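PDB 3H2D: CheC-like superfamily protein from Shewanella oneidensis, which probably acts in bacterial chemotaxis as a CheX-type phosphatase that removes the phosphoryl group from the response regulator CheY. Local coordinates for residues L58-E63 with A147-C152; T20-E25 with Q72-E77; Q64-Q69 with F140-G145; G45-V50 with F112-P117; I7-Q12 with N103-K108. All blocks are in the same frame, centred on the assembly; numbering follows the deposited sequence. Where two conformers were deposited one is given.

Contact 1: L58-E63 with A147-C152; sequences LSITFE and AFIEVC
Leu-58 has CG anti to its backbone N (chi1 167°). Ile-149 has CG2 anti to its own backbone N, beside the carbonyl carbon, with CG1 at chi1 -73°. These settings bring CD1 of Leu-58 to CG2 of Ile-149 at 3.6 Å, and the two side chains cross obliquely. On the same face CD2 of Phe-62 touches CB of Ala-147 at 3.8 Å. The backbones form an antiparallel ladder, and these two strands lie in the middle of the six-stranded sheet. Ser-59 pairs with Glu-150 and Thr-61 with Phe-148, each through two hydrogen bonds. Ser-59 N to Glu-150 O is 2.9 Å and Thr-61 N to Phe-148 O is 2.8 Å. Ile-60 and Ile-149 form a non-hydrogen-bonded pair between them. Ser-59, Thr-61, Phe-148 and Glu-150 point to the other face. There one water bridges Ser-59 OG at 2.6 Å and Thr-61 OG1 at 2.7 Å. Each hydroxyl has a second partner: His-129 for Ser-59 and Ser-44 for Thr-61. CB of Glu-150 lies 3.6 Å from Ser-59 OG, while its extended chain carries OE1 off to a salt bridge with Lys-34. The second subunit packs its Met-118 on Ser-59.

Contact 2: T20-E25 with Q72-E77; sequences TMASLE and QNMLGE
The carbonyl O of Ala-22 accepts a hydrogen bond from ND2 of Asn-73 at 2.7 Å. The donor comes nearly along the C=O axis, at a C=O...N angle of 168°. The carbonyl O also lies close to the amide plane of Asn-73, and CB of Asn-73 is 3.0 Å from it. Chi1 of -72° sets CG of Asn-73 anti to its carbonyl carbon, beside the backbone N. The amide is held by two bonds, because its OD1 also accepts from Gln-69 NE2, one turn back on the same helix. The contact joins the C-terminal ends of two helices, 8-21 and 64-75. Ser-23 leaves the first helix with positive phi, and Gly-76 does the same for the second. An alanine in place of Asn-73 would probably leave the Ala-22 carbonyl and Gln-69 NE2 without these partners and weaken the tie between the two helix ends. CB of Ala-22 presses on CG of Met-74 at 3.4 Å, tighter than usual for two carbons. Met-74 is a selenomethionine, and its CE reaches CB of Met-21 at 4.2 Å. CB of Leu-24 lies 4.0 Å from Asn-73 ND2, and the two side chains cross at about a right angle.

Contact 3: Q64-Q69 with F140-G145; sequences QKLVLQ and FTSSYG
Gln-69 lays its CG over one face of the Tyr-144 ring in a CH-pi contact, 3.6 Å from the ring centroid and 15° off the normal. CG of Gln-69 stands anti to the backbone N (chi1 -168°), which sets it over the ring. OE1 of Gln-69 comes to 3.4 Å from CE1 of Tyr-144, with amide and ring planes 37° apart. The Lys-65 side chain crosses that of Tyr-144 at about a right angle. Its CB also lies 3.4 Å from the Tyr-144 backbone O. Leu-66 touches Ser-142 OG with CD1 at 3.6 Å and Gly-145 O with CD2 at 3.7 Å. An alanine in place of Tyr-144 would probably leave CG of Gln-69 without the ring it rests on and open a gap beside the helix. In the next shell, Asn-73 is the partner of the Gln-69 amide. Ser-142 to Gly-145 is a type I turn, closed by a 3.0 Å bond from Gly-145 N to Ser-142 O. Gly-145 O receives both Ser-142 N and Ser-142 OG, from opposite faces. The first turns of helix 64-75 pack on this beta hairpin of strands 135-142 and 145-153, while Val-67 packs on helix 84-107.

Contact 4: G45-V50 with F112-P117; sequences GLIGMV and FEMATP
Met-49, a selenomethionine, sets its SE over one face of the Phe-112 ring, 3.8 Å from the centroid and 28° off the normal. The atom is shifted toward the rim, and its nearest ring atom is CE1 at 3.4 Å. This is a Met-aromatic contact, made by selenium. CG of Met-49 lies 3.5 Å from CD1 of the ring, and the two side chains cross at a slant. CG of Phe-112 lies between its backbone N and carbonyl carbon (chi1 69°), and this brings it to 4.2 Å from Met-49 CB. CD1 of Ile-47 reaches residues 114-117. It meets Ala-115 O at 3.4 Å and Met-114 CB at 4.0 Å. The backbones form an antiparallel ladder near Val-50, which exchanges two hydrogen bonds with Glu-113. Next comes Ala-115 N to Gly-48 O at 2.9 Å. Beyond it a water bridges the strands, accepting from Gly-48 N and donating to Thr-116 O at 2.8 Å. Strand 113-122 is one of the two outermost strands within this chain. Met-114 of the second subunit packs on Val-50 of strand 43-51, and its Met-49 packs on Ala-115. Strand 54-62 flanks 43-51 on the far side, and helix 84-107 packs on Ile-47, Phe-112 and Met-114.

Contact 5: I7-Q12 with N103-K108; sequences INPFLQ and NLLGQK
Pro-9 is the bump that fills the hollow between Leu-104 and Leu-105. The contact is helix-to-helix packing, between the first turns of helix 8-21 and the last turns of helix 84-107. The axes of these segments are 9.8 Å apart at closest approach, and their directions differ by 143°. The proline ring is the main projection of its helix here. Its CG touches CG of Leu-105 at 3.7 Å, and the two side chains cross at about a right angle. On the other side of the hollow its CB meets CB of Leu-104 at 4.1 Å. Leu-105 in turn is wedged between Pro-9, against CG and CD2, and Phe-10, against CD1. CG of Leu-105 is anti to its carbonyl carbon (chi1 -74°), which directs the branch point at the proline. Phe-10 brings CE2 to 3.8 Å from CD1 of Leu-105. The Phe-10 and Leu-105 side chains also cross at about a right angle. Ala-101, one turn earlier on helix 84-107, packs on both Pro-9 and Phe-10. CD1 of Leu-104 rests 3.8 Å from the carbonyl O of Pro-9 and 3.7 Å from OE1 of Gln-12.

Contacts 1 and 4 belong to one antiparallel sheet and are joined where strand 54-62 neighbours strand 43-51. Leu-58 N lies 3.0 Å from Ile-47 O, a probable hydrogen bond. Contact 3 continues contact 1 at the next strand, where Ala-147 O is 2.8 Å from Phe-140 N. Contact 5 packs on this sheet: Phe-10 CD1 meets Leu-58 CD2 at 3.9 Å, and Leu-105 CD1 meets Phe-112 CE2 at 3.7 Å. Contacts 2 and 3 share helix 64-75 and touch through Leu-24. Contacts 2 and 4 lie far apart, with centres about 24 Å from each other. Contacts 1 and 4 both touch the second subunit. Glycerol, probably from the crystallisation liquor, is bonded to Glu-63 OE2 and is also found near Gly-145.

Contact 1: L58-E63 with A147-C152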
# COMPACT_ATOMS: atom_id res chain seq x y z
N LEU B 58 -6.73 1.75 3.77
CA LEU B 58 -7.60 0.66 3.34
C LEU B 58 -6.80 -0.33 2.49
O LEU B 58 -6.02 0.09 1.66
CB LEU B 58 -8.71 1.21 2.46
CG LEU B 58 -9.56 0.24 1.66
CD1 LEU B 58 -10.38 -0.65 2.62
CD2 LEU B 58 -10.46 1.02 0.73
N SER B 59 -7.00 -1.62 2.74
CA SER B 59 -6.49 -2.71 1.88
C SER B 59 -7.63 -3.66 1.53
O SER B 59 -8.47 -3.98 2.36
CB SER B 59 -5.30 -3.48 2.49
OG SER B 59 -5.63 -4.15 3.68
N ILE B 60 -7.65 -4.09 0.27
CA ILE B 60 -8.59 -5.09 -0.20
C ILE B 60 -7.72 -6.20 -0.81
O ILE B 60 -7.06 -5.97 -1.79
CB ILE B 60 -9.54 -4.54 -1.28
CG1 ILE B 60 -10.24 -3.25 -0.83
CG2 ILE B 60 -10.61 -5.56 -1.70
CD1 ILE B 60 -10.94 -2.52 -2.04
N THR B 61 -7.81 -7.39 -0.26
CA THR B 61 -6.92 -8.49 -0.62
C THR B 61 -7.74 -9.62 -1.20
O THR B 61 -8.81 -9.90 -0.65
CB THR B 61 -6.16 -8.94 0.64
OG1 THR B 61 -5.34 -7.85 1.11
CG2 THR B 61 -5.27 -10.20 0.36
N PHE B 62 -7.26 -10.22 -2.29
CA PHE B 62 -7.94 -11.31 -3.00
C PHE B 62 -7.02 -12.52 -3.24
O PHE B 62 -5.84 -12.34 -3.59
CB PHE B 62 -8.41 -10.88 -4.40
CG PHE B 62 -9.32 -9.68 -4.44
CD1 PHE B 62 -8.79 -8.40 -4.55
CD2 PHE B 62 -10.70 -9.82 -4.43
CE1 PHE B 62 -9.64 -7.28 -4.62
CE2 PHE B 62 -11.54 -8.71 -4.52
CZ PHE B 62 -11.00 -7.45 -4.63
N GLU B 63 -7.56 -13.74 -3.15
CA GLU B 63 -6.89 -14.91 -3.69
C GLU B 63 -6.97 -14.90 -5.20
O GLU B 63 -7.90 -14.34 -5.77
CB GLU B 63 -7.49 -16.22 -3.12
CG GLU B 63 -7.06 -16.40 -1.69
CD GLU B 63 -7.73 -17.53 -0.98
OE1 GLU B 63 -8.80 -17.98 -1.44
OE2 GLU B 63 -7.19 -17.93 0.08
N ALA B 147 -11.54 -13.13 0.13
CA ALA B 147 -11.06 -11.77 0.10
C ALA B 147 -11.13 -11.20 1.51
O ALA B 147 -11.81 -11.75 2.37
CB ALA B 147 -11.84 -10.89 -0.93
N PHE B 148 -10.40 -10.12 1.74
CA PHE B 148 -10.41 -9.40 3.01
C PHE B 148 -10.38 -7.90 2.76
O PHE B 148 -9.66 -7.44 1.87
CB PHE B 148 -9.16 -9.71 3.86
CG PHE B 148 -8.95 -11.15 4.14
CD1 PHE B 148 -8.21 -11.91 3.30
CD2 PHE B 148 -9.49 -11.73 5.27
CE1 PHE B 148 -7.98 -13.24 3.58
CE2 PHE B 148 -9.27 -13.04 5.56
CZ PHE B 148 -8.53 -13.80 4.72
N ILE B 149 -11.17 -7.16 3.54
CA ILE B 149 -11.01 -5.73 3.64
C ILE B 149 -10.44 -5.44 5.01
O ILE B 149 -10.86 -6.03 5.98
CB ILE B 149 -12.34 -4.92 3.52
CG1 ILE B 149 -12.87 -4.90 2.12
CG2 ILE B 149 -12.12 -3.47 3.96
CD1 ILE B 149 -14.35 -4.37 2.05
N GLU B 150 -9.44 -4.58 5.06
CA GLU B 150 -8.96 -4.03 6.29
C GLU B 150 -8.92 -2.49 6.22
O GLU B 150 -8.42 -1.92 5.24
CB GLU B 150 -7.58 -4.59 6.64
CG GLU B 150 -7.06 -4.13 8.01
CD GLU B 150 -5.78 -4.81 8.51
OE1 GLU B 150 -5.28 -5.77 7.88
OE2 GLU B 150 -5.28 -4.34 9.58
N VAL B 151 -9.46 -1.83 7.25
CA VAL B 151 -9.33 -0.38 7.37
C VAL B 151 -8.68 -0.01 8.71
O VAL B 151 -8.81 -0.72 9.71
CB VAL B 151 -10.70 0.35 7.17
CG1 VAL B 151 -11.51 0.38 8.46
CG2 VAL B 151 -10.48 1.76 6.69
N CYS B 152 -7.98 1.11 8.74
CA CYS B 152 -7.37 1.62 9.98
C CYS B 152 -7.41 3.12 9.92
O CYS B 152 -7.11 3.67 8.88
CB CYS B 152 -5.94 1.15 10.09
SG CYS B 152 -5.20 1.48 11.70
O HOH W 1 -6.62 -6.48 3.08

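Contact 2: T20-E25 with Q72-E77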
# COMPACT_ATOMS: atom_id res chain seq x y z
N THR B 20 -23.04 -6.93 -7.77
CA THR B 20 -23.76 -6.49 -8.97
C THR B 20 -22.88 -6.40 -10.21
O THR B 20 -23.14 -7.10 -11.17
CB THR B 20 -24.57 -5.17 -8.78
OG1 THR B 20 -23.72 -4.04 -9.04
CG2 THR B 20 -25.14 -5.08 -7.37
N MSE B 21 -21.84 -5.57 -10.20
CA MSE B 21 -21.02 -5.38 -11.41
C MSE B 21 -20.26 -6.66 -11.84
O MSE B 21 -19.95 -6.85 -13.03
CB MSE B 21 -20.04 -4.19 -11.27
CG MSE B 21 -20.57 -2.78 -11.68
SE MSE B 21 -19.47 -1.40 -10.81
CE MSE B 21 -20.89 -0.14 -10.31
N ALA B 22 -19.93 -7.53 -10.88
CA ALA B 22 -19.23 -8.77 -11.18
C ALA B 22 -20.12 -10.01 -11.05
O ALA B 22 -19.62 -11.14 -11.19
CB ALA B 22 -17.94 -8.92 -10.31
N SER B 23 -21.41 -9.80 -10.76
CA SER B 23 -22.37 -10.87 -10.52
C SER B 23 -21.81 -12.04 -9.70
O SER B 23 -22.08 -13.20 -10.00
CB SER B 23 -22.91 -11.41 -11.85
OG SER B 23 -23.41 -10.36 -12.66
N LEU B 24 -21.03 -11.74 -8.66
CA LEU B 24 -20.37 -12.78 -7.88
C LEU B 24 -20.71 -12.55 -6.40
O LEU B 24 -20.32 -11.53 -5.84
CB LEU B 24 -18.85 -12.68 -8.12
CG LEU B 24 -17.96 -13.85 -7.67
CD1 LEU B 24 -16.65 -13.87 -8.43
CD2 LEU B 24 -17.71 -13.78 -6.16
N GLU B 25 -21.42 -13.49 -5.79
CA GLU B 25 -21.86 -13.39 -4.40
C GLU B 25 -20.68 -13.65 -3.44
O GLU B 25 -20.19 -14.77 -3.36
CB GLU B 25 -23.00 -14.38 -4.12
CG GLU B 25 -23.65 -14.29 -2.72
CD GLU B 25 -24.34 -15.59 -2.30
OE1 GLU B 25 -25.57 -15.57 -2.11
OE2 GLU B 25 -23.65 -16.65 -2.17
N GLN B 72 -13.09 -12.20 -15.07
CA GLN B 72 -13.90 -12.86 -16.08
C GLN B 72 -15.29 -12.20 -16.15
O GLN B 72 -15.79 -11.93 -17.23
CB GLN B 72 -14.06 -14.34 -15.80
CG GLN B 72 -14.90 -15.09 -16.87
CD GLN B 72 -14.22 -15.11 -18.24
OE1 GLN B 72 -13.00 -15.31 -18.35
NE2 GLN B 72 -14.98 -14.82 -19.28
N ASN B 73 -15.92 -12.02 -14.98
CA ASN B 73 -17.30 -11.58 -14.93
C ASN B 73 -17.46 -10.10 -15.30
O ASN B 73 -18.43 -9.71 -15.95
CB ASN B 73 -17.86 -11.79 -13.53
CG ASN B 73 -18.10 -13.24 -13.20
OD1 ASN B 73 -17.77 -14.15 -13.98
ND2 ASN B 73 -18.65 -13.48 -12.04
N MSE B 74 -16.49 -9.29 -14.90
CA MSE B 74 -16.52 -7.85 -15.15
C MSE B 74 -16.10 -7.47 -16.57
O MSE B 74 -16.72 -6.61 -17.19
CB MSE B 74 -15.66 -7.11 -14.12
CG MSE B 74 -16.21 -7.20 -12.74
SE MSE B 74 -15.31 -6.03 -11.53
CE MSE B 74 -15.93 -4.31 -12.19
N LEU B 75 -15.07 -8.14 -17.08
CA LEU B 75 -14.47 -7.77 -18.39
C LEU B 75 -14.55 -8.85 -19.49
O LEU B 75 -14.24 -8.59 -20.63
CB LEU B 75 -13.00 -7.36 -18.19
CG LEU B 75 -12.75 -6.23 -17.18
CD1 LEU B 75 -11.24 -6.07 -16.95
CD2 LEU B 75 -13.44 -4.90 -17.63
N GLY B 76 -14.98 -10.06 -19.15
CA GLY B 76 -15.20 -11.06 -20.13
C GLY B 76 -13.93 -11.77 -20.54
O GLY B 76 -13.89 -12.43 -21.57
N GLU B 77 -12.90 -11.63 -19.74
CA GLU B 77 -11.68 -12.39 -19.99
C GLU B 77 -10.87 -12.51 -18.76
O GLU B 77 -11.17 -11.92 -17.74
CB GLU B 77 -10.87 -11.73 -21.06
CG GLU B 77 -10.70 -10.23 -20.92
CD GLU B 77 -10.11 -9.70 -22.20
OE1 GLU B 77 -9.15 -10.33 -22.66
OE2 GLU B 77 -10.60 -8.71 -22.76

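Contact 3: Q64-Q69 with F140-G145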
# COMPACT_ATOMS: atom_id res chain seq x y z
N GLN B 64 -5.99 -15.52 -5.84
CA GLN B 64 -5.88 -15.48 -7.29
C GLN B 64 -7.11 -15.99 -8.00
O GLN B 64 -7.56 -15.38 -8.99
CB GLN B 64 -4.66 -16.26 -7.76
CG GLN B 64 -4.55 -16.32 -9.28
CD GLN B 64 -3.22 -16.80 -9.79
OE1 GLN B 64 -2.19 -16.33 -9.37
NE2 GLN B 64 -3.25 -17.74 -10.73
N LYS B 65 -7.64 -17.16 -7.61
CA LYS B 65 -8.79 -17.72 -8.37
C LYS B 65 -10.04 -16.78 -8.30
O LYS B 65 -10.79 -16.61 -9.28
CB LYS B 65 -9.13 -19.13 -7.87
CG LYS B 65 -10.17 -19.86 -8.69
CD LYS B 65 -10.65 -21.10 -7.96
CE LYS B 65 -11.70 -21.86 -8.70
NZ LYS B 65 -11.11 -22.61 -9.87
N LEU B 66 -10.20 -16.14 -7.15
CA LEU B 66 -11.28 -15.20 -6.94
C LEU B 66 -11.12 -13.96 -7.81
O LEU B 66 -12.09 -13.59 -8.50
CB LEU B 66 -11.44 -14.82 -5.48
CG LEU B 66 -12.45 -13.72 -5.11
CD1 LEU B 66 -13.85 -13.96 -5.64
CD2 LEU B 66 -12.47 -13.44 -3.59
N VAL B 67 -9.95 -13.33 -7.80
CA VAL B 67 -9.78 -12.10 -8.58
C VAL B 67 -9.89 -12.40 -10.09
O VAL B 67 -10.39 -11.58 -10.86
CB VAL B 67 -8.44 -11.39 -8.29
CG1 VAL B 67 -7.31 -12.05 -8.99
CG2 VAL B 67 -8.49 -9.85 -8.60
N LEU B 68 -9.39 -13.56 -10.53
CA LEU B 68 -9.55 -13.96 -11.92
C LEU B 68 -11.01 -14.22 -12.32
O LEU B 68 -11.40 -13.95 -13.47
CB LEU B 68 -8.66 -15.14 -12.26
CG LEU B 68 -7.14 -14.89 -12.22
CD1 LEU B 68 -6.42 -16.20 -12.50
CD2 LEU B 68 -6.74 -13.81 -13.26
N GLN B 69 -11.81 -14.76 -11.42
CA GLN B 69 -13.23 -14.91 -11.70
C GLN B 69 -13.94 -13.56 -11.75
O GLN B 69 -14.88 -13.39 -12.54
CB GLN B 69 -13.93 -15.79 -10.68
CG GLN B 69 -15.36 -16.22 -11.09
CD GLN B 69 -15.42 -17.00 -12.38
OE1 GLN B 69 -14.74 -18.02 -12.51
NE2 GLN B 69 -16.23 -16.55 -13.34
N PHE B 140 -14.35 -12.19 3.42
CA PHE B 140 -15.43 -12.51 2.48
C PHE B 140 -15.16 -13.87 1.82
O PHE B 140 -14.03 -14.12 1.35
CB PHE B 140 -15.53 -11.48 1.35
CG PHE B 140 -15.82 -10.11 1.81
CD1 PHE B 140 -14.82 -9.32 2.33
CD2 PHE B 140 -17.10 -9.60 1.72
CE1 PHE B 140 -15.08 -8.02 2.74
CE2 PHE B 140 -17.37 -8.31 2.13
CZ PHE B 140 -16.38 -7.54 2.65
N THR B 141 -16.14 -14.77 1.79
CA THR B 141 -15.94 -16.12 1.20
C THR B 141 -16.78 -16.36 -0.06
O THR B 141 -17.92 -15.94 -0.16
CB THR B 141 -16.24 -17.27 2.24
OG1 THR B 141 -15.54 -18.47 1.87
CG2 THR B 141 -17.72 -17.59 2.32
N SER B 142 -16.17 -17.06 -1.01
CA SER B 142 -16.89 -17.64 -2.13
C SER B 142 -16.27 -19.01 -2.43
O SER B 142 -15.21 -19.36 -1.89
CB SER B 142 -16.81 -16.73 -3.35
OG SER B 142 -15.50 -16.67 -3.88
N SER B 143 -16.89 -19.79 -3.31
CA SER B 143 -16.29 -21.05 -3.76
C SER B 143 -14.97 -20.81 -4.52
O SER B 143 -14.10 -21.70 -4.59
CB SER B 143 -17.29 -21.84 -4.64
OG SER B 143 -17.68 -21.01 -5.71
N TYR B 144 -14.81 -19.60 -5.06
CA TYR B 144 -13.60 -19.23 -5.78
C TYR B 144 -12.47 -18.85 -4.86
O TYR B 144 -11.32 -18.71 -5.30
CB TYR B 144 -13.87 -18.03 -6.67
CG TYR B 144 -15.00 -18.32 -7.59
CD1 TYR B 144 -14.81 -19.10 -8.72
CD2 TYR B 144 -16.28 -17.87 -7.30
CE1 TYR B 144 -15.86 -19.39 -9.57
CE2 TYR B 144 -17.33 -18.13 -8.14
CZ TYR B 144 -17.11 -18.90 -9.26
OH TYR B 144 -18.15 -19.15 -10.10
N GLY B 145 -12.80 -18.67 -3.58
CA GLY B 145 -11.82 -18.31 -2.58
C GLY B 145 -12.20 -17.07 -1.79
O GLY B 145 -13.34 -16.60 -1.82

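Contact 4: G45-V50 with F112-P117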
# COMPACT_ATOMS: atom_id res chain seq x y z
N GLY B 45 -5.29 -4.38 -3.35
CA GLY B 45 -5.38 -2.95 -3.62
C GLY B 45 -5.28 -2.19 -2.29
O GLY B 45 -6.01 -2.49 -1.36
N LEU B 46 -4.35 -1.23 -2.22
CA LEU B 46 -4.05 -0.44 -1.04
C LEU B 46 -4.19 1.05 -1.37
O LEU B 46 -3.78 1.49 -2.45
CB LEU B 46 -2.63 -0.69 -0.55
CG LEU B 46 -2.35 -1.96 0.25
CD1 LEU B 46 -2.58 -3.16 -0.60
CD2 LEU B 46 -0.87 -1.90 0.74
N ILE B 47 -4.74 1.82 -0.44
CA ILE B 47 -4.93 3.25 -0.64
C ILE B 47 -4.95 3.97 0.68
O ILE B 47 -5.49 3.48 1.67
CB ILE B 47 -6.22 3.54 -1.47
CG1 ILE B 47 -6.24 4.97 -2.05
CG2 ILE B 47 -7.53 3.13 -0.68
CD1 ILE B 47 -7.17 5.12 -3.26
N GLY B 48 -4.37 5.15 0.69
CA GLY B 48 -4.43 6.04 1.86
C GLY B 48 -5.59 7.00 1.78
O GLY B 48 -6.08 7.32 0.68
N MSE B 49 -5.99 7.49 2.96
CA MSE B 49 -7.07 8.46 3.12
C MSE B 49 -6.64 9.54 4.08
O MSE B 49 -6.00 9.25 5.08
CB MSE B 49 -8.31 7.79 3.66
CG MSE B 49 -8.94 6.83 2.67
SE MSE B 49 -10.29 5.71 3.52
CE MSE B 49 -9.07 4.51 4.50
N VAL B 50 -6.96 10.79 3.75
CA VAL B 50 -6.58 11.91 4.59
C VAL B 50 -7.78 12.83 4.70
O VAL B 50 -8.38 13.22 3.68
CB VAL B 50 -5.37 12.67 4.03
CG1 VAL B 50 -5.04 13.84 4.86
CG2 VAL B 50 -4.12 11.76 3.96
N PHE B 112 -13.10 12.74 4.19
CA PHE B 112 -11.71 12.39 3.81
C PHE B 112 -11.59 12.44 2.31
O PHE B 112 -12.60 12.41 1.56
CB PHE B 112 -11.26 11.01 4.33
CG PHE B 112 -11.94 9.85 3.69
CD1 PHE B 112 -11.45 9.27 2.54
CD2 PHE B 112 -13.08 9.32 4.28
CE1 PHE B 112 -12.11 8.17 1.95
CE2 PHE B 112 -13.72 8.26 3.73
CZ PHE B 112 -13.26 7.66 2.58
N GLU B 113 -10.32 12.55 1.88
CA GLU B 113 -9.92 12.48 0.48
C GLU B 113 -9.04 11.24 0.36
O GLU B 113 -8.25 10.93 1.26
CB GLU B 113 -9.09 13.71 0.09
CG GLU B 113 -9.79 15.05 0.09
CD GLU B 113 -11.02 15.04 -0.76
OE1 GLU B 113 -11.02 14.35 -1.80
OE2 GLU B 113 -12.01 15.72 -0.38
N MSE B 114 -9.20 10.51 -0.73
CA MSE B 114 -8.36 9.36 -1.05
C MSE B 114 -7.11 9.80 -1.81
O MSE B 114 -7.12 10.79 -2.54
CB MSE B 114 -9.12 8.35 -1.90
CG MSE B 114 -9.36 8.69 -3.35
SE MSE B 114 -10.47 7.25 -4.16
CE MSE B 114 -12.04 7.86 -3.33
N ALA B 115 -6.05 9.02 -1.64
CA ALA B 115 -4.84 9.17 -2.41
C ALA B 115 -5.08 8.28 -3.64
O ALA B 115 -6.19 8.26 -4.15
CB ALA B 115 -3.63 8.72 -1.59
N THR B 116 -4.06 7.59 -4.13
CA THR B 116 -4.17 6.83 -5.34
C THR B 116 -3.81 5.34 -5.07
O THR B 116 -3.02 5.04 -4.20
CB THR B 116 -3.28 7.39 -6.42
OG1 THR B 116 -1.94 7.44 -5.95
CG2 THR B 116 -3.73 8.78 -6.83
N PRO B 117 -4.40 4.41 -5.84
CA PRO B 117 -4.21 3.02 -5.50
C PRO B 117 -2.81 2.50 -5.77
O PRO B 117 -2.15 2.94 -6.69
CB PRO B 117 -5.16 2.28 -6.44
CG PRO B 117 -6.14 3.29 -6.87
CD PRO B 117 -5.32 4.54 -6.99
O HOH W 2 -2.41 5.50 -1.53

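Contact 5: I7-Q12 with N103-K108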
# COMPACT_ATOMS: atom_id res chain seq x y z
N ILE B 7 -16.29 0.17 9.12
CA ILE B 7 -15.98 -0.65 7.96
C ILE B 7 -17.20 -0.81 7.05
O ILE B 7 -17.04 -1.13 5.89
CB ILE B 7 -15.36 -2.02 8.37
CG1 ILE B 7 -14.57 -2.63 7.19
CG2 ILE B 7 -16.40 -2.98 8.94
CD1 ILE B 7 -13.57 -3.66 7.59
N ASN B 8 -18.41 -0.59 7.58
CA ASN B 8 -19.63 -0.87 6.84
C ASN B 8 -19.74 -0.18 5.47
O ASN B 8 -20.10 -0.83 4.50
CB ASN B 8 -20.88 -0.62 7.70
CG ASN B 8 -21.00 -1.60 8.86
OD1 ASN B 8 -20.31 -2.60 8.86
ND2 ASN B 8 -21.87 -1.33 9.81
N PRO B 9 -19.43 1.13 5.36
CA PRO B 9 -19.42 1.80 4.03
C PRO B 9 -18.51 1.15 2.98
O PRO B 9 -18.82 1.14 1.76
CB PRO B 9 -18.96 3.22 4.36
CG PRO B 9 -19.20 3.37 5.78
CD PRO B 9 -19.14 2.07 6.45
N PHE B 10 -17.38 0.63 3.46
CA PHE B 10 -16.43 -0.06 2.60
C PHE B 10 -16.97 -1.44 2.21
O PHE B 10 -16.93 -1.82 1.02
CB PHE B 10 -15.07 -0.18 3.32
CG PHE B 10 -14.45 1.14 3.67
CD1 PHE B 10 -13.67 1.81 2.75
CD2 PHE B 10 -14.69 1.74 4.91
CE1 PHE B 10 -13.08 3.07 3.07
CE2 PHE B 10 -14.14 2.98 5.23
CZ PHE B 10 -13.33 3.65 4.30
N LEU B 11 -17.49 -2.16 3.19
CA LEU B 11 -18.22 -3.44 2.97
C LEU B 11 -19.31 -3.29 1.91
O LEU B 11 -19.39 -4.06 0.95
CB LEU B 11 -18.83 -3.88 4.29
CG LEU B 11 -19.88 -4.99 4.38
CD1 LEU B 11 -19.44 -6.18 3.61
CD2 LEU B 11 -20.09 -5.35 5.87
N GLN B 12 -20.18 -2.29 2.10
CA GLN B 12 -21.33 -2.11 1.21
C GLN B 12 -20.85 -1.79 -0.21
O GLN B 12 -21.38 -2.31 -1.18
CB GLN B 12 -22.21 -1.01 1.77
CG GLN B 12 -22.88 -1.40 3.12
CD GLN B 12 -23.43 -0.21 3.95
OE1 GLN B 12 -23.51 0.95 3.47
NE2 GLN B 12 -23.81 -0.51 5.22
N ASN B 103 -18.33 8.74 -0.28
CA ASN B 103 -19.66 9.28 -0.44
C ASN B 103 -20.58 8.99 0.76
O ASN B 103 -21.21 9.89 1.29
CB ASN B 103 -20.32 8.73 -1.69
CG ASN B 103 -21.64 9.39 -1.98
OD1 ASN B 103 -21.77 10.61 -1.96
ND2 ASN B 103 -22.63 8.58 -2.24
N LEU B 104 -20.68 7.71 1.11
CA LEU B 104 -21.51 7.29 2.25
C LEU B 104 -21.10 7.94 3.60
O LEU B 104 -21.95 8.43 4.33
CB LEU B 104 -21.44 5.75 2.34
CG LEU B 104 -22.14 4.99 1.21
CD1 LEU B 104 -21.81 3.47 1.30
CD2 LEU B 104 -23.65 5.27 1.19
N LEU B 105 -19.80 7.90 3.92
CA LEU B 105 -19.24 8.59 5.09
C LEU B 105 -19.40 10.13 5.08
O LEU B 105 -19.71 10.74 6.10
CB LEU B 105 -17.75 8.17 5.30
CG LEU B 105 -17.60 6.76 5.85
CD1 LEU B 105 -16.17 6.23 5.60
CD2 LEU B 105 -18.02 6.67 7.35
N GLY B 106 -19.25 10.75 3.92
CA GLY B 106 -19.49 12.19 3.78
C GLY B 106 -20.90 12.58 4.11
O GLY B 106 -21.12 13.63 4.78
N GLN B 107 -21.88 11.77 3.72
CA GLN B 107 -23.29 12.00 4.09
C GLN B 107 -23.50 11.97 5.60
O GLN B 107 -24.45 12.57 6.11
CB GLN B 107 -24.21 10.95 3.46
CG GLN B 107 -24.29 11.02 1.98
CD GLN B 107 -24.97 9.78 1.30
OE1 GLN B 107 -25.24 8.74 1.93
NE2 GLN B 107 -25.24 9.92 -0.00
N LYS B 108 -22.63 11.27 6.30
CA LYS B 108 -22.65 11.20 7.76
C LYS B 108 -21.67 12.14 8.47
O LYS B 108 -21.40 11.97 9.65
CB LYS B 108 -22.39 9.78 8.21
CG LYS B 108 -23.53 8.85 7.90
CD LYS B 108 -23.16 7.43 8.30
CE LYS B 108 -24.29 6.45 8.09
NZ LYS B 108 -24.21 5.34 9.09